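Long-range contact in probable glutamine synthetase (Pseudomonas aeruginosa, PDB 4HPP), which is probably a glutamine synthetase family enzyme, built from an N-terminal beta domain and a larger catalytic domain and assembled from several subunits: residues Gly81-His93 against Val203-Met216. Numbering follows the deposited sequence.
Sequences GPDAAAPALDYLH and VNVREVTREVARQM
A single amide oxygen, OD1 of N204, takes hydrogen bonds from two side chains of one strand: Y91 OH at 2.7 Å and H93 NE2 at 2.9 Å. The donors arrive from opposite faces of the amide plane, and OD1 lies in the plane of the H93 imidazole, at its edge. Y91 CG stands between its backbone N and carbonyl carbon (chi1 66°), which lets the phenol reach the helix beside H93. Next to this buried polar cluster, L89 CD2 rests on V208 CG2 at 3.9 Å.

At the other end Q215 reaches into the loop 81-88. Its OE1 accepts a bond from D83 N, which lies in the plane of the Q215 carbonyl (3.0 Å, N-H...O 164°). Its NE2 gives one hydrogen to E211 OE1 (3.0 Å), while a water links NE2 to P87 O. E211 is also gripped side-on by R214 through NE and NH2, and R154 of a second subunit forms a salt bridge with E211 and a hydrogen bond to P87 O. The P82 ring packs crosswise on M216 CG (CB to CG 3.4 Å).

Strand 89-93, in the N-terminal sheet, thus runs nearly antiparallel (159°) to helix 203-216 of the catalytic domain, an interdomain contact within the two-domain glutamine synthetase fold.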
# COMPACT_ATOMS: atom_id res chain seq x y z
N GLY A 81 -16.28 7.02 -18.82
CA GLY A 81 -15.64 8.17 -18.19
C GLY A 81 -14.28 7.77 -17.68
O GLY A 81 -13.80 6.69 -18.00
N PRO A 82 -13.69 8.62 -16.83
CA PRO A 82 -12.35 8.43 -16.32
C PRO A 82 -12.09 7.07 -15.67
O PRO A 82 -10.97 6.53 -15.74
CB PRO A 82 -12.21 9.56 -15.29
CG PRO A 82 -13.40 10.45 -15.47
CD PRO A 82 -14.18 9.98 -16.63
N ASP A 83 -13.10 6.53 -15.03
CA ASP A 83 -13.01 5.25 -14.30
C ASP A 83 -13.57 4.16 -15.24
O ASP A 83 -14.76 4.19 -15.62
CB ASP A 83 -13.85 5.36 -13.00
CG ASP A 83 -13.80 4.09 -12.16
OD1 ASP A 83 -13.50 3.00 -12.75
OD2 ASP A 83 -14.05 4.18 -10.91
N ALA A 84 -12.75 3.21 -15.65
CA ALA A 84 -13.26 2.26 -16.69
C ALA A 84 -14.27 1.25 -16.12
O ALA A 84 -15.06 0.66 -16.87
CB ALA A 84 -12.12 1.56 -17.41
N ALA A 85 -14.32 1.17 -14.78
CA ALA A 85 -15.21 0.26 -14.08
C ALA A 85 -16.57 0.91 -13.74
O ALA A 85 -17.40 0.28 -13.07
CB ALA A 85 -14.53 -0.28 -12.83
N ALA A 86 -16.80 2.15 -14.18
CA ALA A 86 -17.97 2.89 -13.69
C ALA A 86 -19.18 2.71 -14.60
O ALA A 86 -19.06 2.48 -15.76
CB ALA A 86 -17.68 4.36 -13.45
N PRO A 87 -20.37 2.81 -14.04
CA PRO A 87 -21.48 2.51 -14.92
C PRO A 87 -21.62 3.63 -15.97
O PRO A 87 -21.23 4.77 -15.73
CB PRO A 87 -22.69 2.52 -13.96
CG PRO A 87 -22.10 2.54 -12.52
CD PRO A 87 -20.77 3.21 -12.67
N ALA A 88 -22.16 3.30 -17.15
CA ALA A 88 -22.55 4.37 -18.02
C ALA A 88 -23.43 5.34 -17.17
O ALA A 88 -23.97 4.96 -16.15
CB ALA A 88 -23.31 3.84 -19.22
N LEU A 89 -23.51 6.58 -17.62
CA LEU A 89 -24.51 7.51 -17.20
C LEU A 89 -25.58 7.54 -18.23
O LEU A 89 -25.36 8.00 -19.33
CB LEU A 89 -23.86 8.87 -17.12
CG LEU A 89 -24.76 9.98 -16.54
CD1 LEU A 89 -25.21 9.74 -15.09
CD2 LEU A 89 -24.06 11.34 -16.66
N ASP A 90 -26.76 7.06 -17.90
CA ASP A 90 -27.82 6.99 -18.87
C ASP A 90 -29.12 7.48 -18.31
O ASP A 90 -29.63 6.90 -17.37
CB ASP A 90 -27.97 5.55 -19.32
CG ASP A 90 -28.74 5.42 -20.59
OD1 ASP A 90 -29.50 6.38 -20.96
OD2 ASP A 90 -28.57 4.33 -21.23
N TYR A 91 -29.67 8.53 -18.88
CA TYR A 91 -30.94 9.08 -18.34
C TYR A 91 -31.59 9.97 -19.38
O TYR A 91 -30.93 10.41 -20.31
CB TYR A 91 -30.70 9.92 -17.03
CG TYR A 91 -29.91 11.16 -17.32
CD1 TYR A 91 -30.52 12.33 -17.76
CD2 TYR A 91 -28.53 11.16 -17.17
CE1 TYR A 91 -29.75 13.49 -18.03
CE2 TYR A 91 -27.76 12.30 -17.41
CZ TYR A 91 -28.37 13.46 -17.87
OH TYR A 91 -27.58 14.56 -18.16
N LEU A 92 -32.88 10.22 -19.19
CA LEU A 92 -33.73 11.05 -20.04
C LEU A 92 -34.49 12.09 -19.18
O LEU A 92 -34.98 11.77 -18.07
CB LEU A 92 -34.80 10.18 -20.72
CG LEU A 92 -34.42 9.06 -21.66
CD1 LEU A 92 -34.14 7.79 -20.90
CD2 LEU A 92 -35.52 8.81 -22.67
N HIS A 93 -34.62 13.30 -19.71
CA HIS A 93 -35.41 14.34 -19.10
C HIS A 93 -36.85 14.05 -19.38
O HIS A 93 -37.19 13.51 -20.45
CB HIS A 93 -35.05 15.69 -19.66
CG HIS A 93 -33.61 16.01 -19.55
ND1 HIS A 93 -33.12 16.83 -18.58
CD2 HIS A 93 -32.51 15.61 -20.34
CE1 HIS A 93 -31.76 16.93 -18.73
NE2 HIS A 93 -31.39 16.18 -19.80
N VAL A 203 -28.60 21.52 -17.79
CA VAL A 203 -28.67 20.44 -16.76
C VAL A 203 -27.59 19.37 -17.03
O VAL A 203 -26.80 19.02 -16.13
CB VAL A 203 -30.07 19.78 -16.67
CG1 VAL A 203 -30.03 18.49 -15.83
CG2 VAL A 203 -31.10 20.77 -16.14
N ASN A 204 -27.55 18.87 -18.27
CA ASN A 204 -26.53 17.92 -18.70
C ASN A 204 -25.11 18.36 -18.39
O ASN A 204 -24.30 17.58 -17.86
CB ASN A 204 -26.60 17.72 -20.20
CG ASN A 204 -27.85 17.04 -20.65
OD1 ASN A 204 -28.51 16.34 -19.91
ND2 ASN A 204 -28.19 17.25 -21.89
N VAL A 205 -24.78 19.60 -18.73
CA VAL A 205 -23.43 20.11 -18.37
C VAL A 205 -23.14 20.00 -16.85
O VAL A 205 -22.01 19.69 -16.46
CB VAL A 205 -23.16 21.56 -18.85
CG1 VAL A 205 -21.94 22.13 -18.19
CG2 VAL A 205 -23.00 21.61 -20.37
N ARG A 206 -24.16 20.22 -16.00
CA ARG A 206 -23.91 20.16 -14.57
C ARG A 206 -23.78 18.72 -14.06
O ARG A 206 -22.91 18.40 -13.17
CB ARG A 206 -25.04 20.84 -13.84
CG ARG A 206 -25.08 22.32 -14.10
CD ARG A 206 -26.52 22.83 -14.05
NE ARG A 206 -26.54 24.26 -14.34
CZ ARG A 206 -27.42 25.14 -13.83
NH1 ARG A 206 -28.33 24.69 -12.96
NH2 ARG A 206 -27.36 26.45 -14.19
N GLU A 207 -24.67 17.86 -14.58
CA GLU A 207 -24.77 16.55 -14.05
C GLU A 207 -23.55 15.71 -14.47
O GLU A 207 -23.03 14.89 -13.67
CB GLU A 207 -26.13 15.96 -14.36
CG GLU A 207 -27.23 16.68 -13.59
CD GLU A 207 -27.01 16.55 -12.10
OE1 GLU A 207 -27.10 17.56 -11.40
OE2 GLU A 207 -26.75 15.43 -11.63
N VAL A 208 -23.04 15.99 -15.68
CA VAL A 208 -21.89 15.27 -16.23
C VAL A 208 -20.61 15.76 -15.59
O VAL A 208 -19.78 14.95 -15.21
CB VAL A 208 -21.80 15.39 -17.77
CG1 VAL A 208 -20.48 14.82 -18.28
CG2 VAL A 208 -22.98 14.70 -18.43
N THR A 209 -20.43 17.07 -15.46
CA THR A 209 -19.24 17.60 -14.71
C THR A 209 -19.12 16.96 -13.33
O THR A 209 -18.07 16.35 -13.00
CB THR A 209 -19.28 19.11 -14.58
OG1 THR A 209 -19.39 19.64 -15.88
CG2 THR A 209 -17.99 19.65 -13.95
N ARG A 210 -20.22 17.01 -12.57
CA ARG A 210 -20.33 16.23 -11.34
C ARG A 210 -19.89 14.75 -11.51
O ARG A 210 -19.02 14.27 -10.76
CB ARG A 210 -21.74 16.35 -10.71
CG ARG A 210 -21.95 17.67 -10.00
CD ARG A 210 -23.39 18.11 -9.98
NE ARG A 210 -23.51 19.49 -9.52
CZ ARG A 210 -24.64 20.22 -9.49
NH1 ARG A 210 -25.79 19.70 -9.87
NH2 ARG A 210 -24.62 21.48 -9.02
N GLU A 211 -20.46 14.02 -12.49
CA GLU A 211 -20.07 12.59 -12.71
C GLU A 211 -18.58 12.36 -13.08
O GLU A 211 -17.94 11.45 -12.60
CB GLU A 211 -21.01 11.93 -13.68
CG GLU A 211 -20.68 10.49 -14.04
CD GLU A 211 -20.85 9.56 -12.88
OE1 GLU A 211 -20.39 8.39 -12.95
OE2 GLU A 211 -21.48 9.98 -11.93
N VAL A 212 -18.00 13.23 -13.87
CA VAL A 212 -16.61 13.06 -14.21
C VAL A 212 -15.81 13.25 -12.91
O VAL A 212 -15.05 12.36 -12.51
CB VAL A 212 -16.24 14.04 -15.36
CG1 VAL A 212 -14.77 14.01 -15.68
CG2 VAL A 212 -17.02 13.68 -16.63
N ALA A 213 -16.02 14.39 -12.21
CA ALA A 213 -15.36 14.60 -10.93
C ALA A 213 -15.54 13.38 -10.00
O ALA A 213 -14.58 12.83 -9.43
CB ALA A 213 -15.86 15.91 -10.27
N ARG A 214 -16.76 12.87 -9.90
CA ARG A 214 -16.97 11.70 -9.04
C ARG A 214 -16.03 10.58 -9.48
O ARG A 214 -15.40 9.97 -8.62
CB ARG A 214 -18.42 11.24 -9.05
CG ARG A 214 -18.74 10.14 -8.05
CD ARG A 214 -20.14 9.55 -8.31
NE ARG A 214 -20.19 8.82 -9.58
CZ ARG A 214 -19.84 7.54 -9.73
NH1 ARG A 214 -19.35 6.81 -8.74
NH2 ARG A 214 -19.93 6.99 -10.91
N GLN A 215 -15.90 10.36 -10.80
CA GLN A 215 -15.15 9.21 -11.28
C GLN A 215 -13.66 9.31 -10.96
O GLN A 215 -12.96 8.28 -10.94
CB GLN A 215 -15.39 8.94 -12.77
CG GLN A 215 -16.77 8.44 -13.03
CD GLN A 215 -16.91 7.85 -14.41
OE1 GLN A 215 -15.91 7.45 -15.03
NE2 GLN A 215 -18.14 7.83 -14.92
N MET A 216 -13.19 10.51 -10.62
CA MET A 216 -11.74 10.73 -10.40
C MET A 216 -11.47 10.96 -8.93
O MET A 216 -10.31 11.08 -8.52
CB MET A 216 -11.25 11.93 -11.25
CG MET A 216 -11.49 11.77 -12.76
SD MET A 216 -10.79 13.01 -13.85
CE MET A 216 -9.11 12.45 -14.01
O HOH W 1 -19.08 6.23 -17.02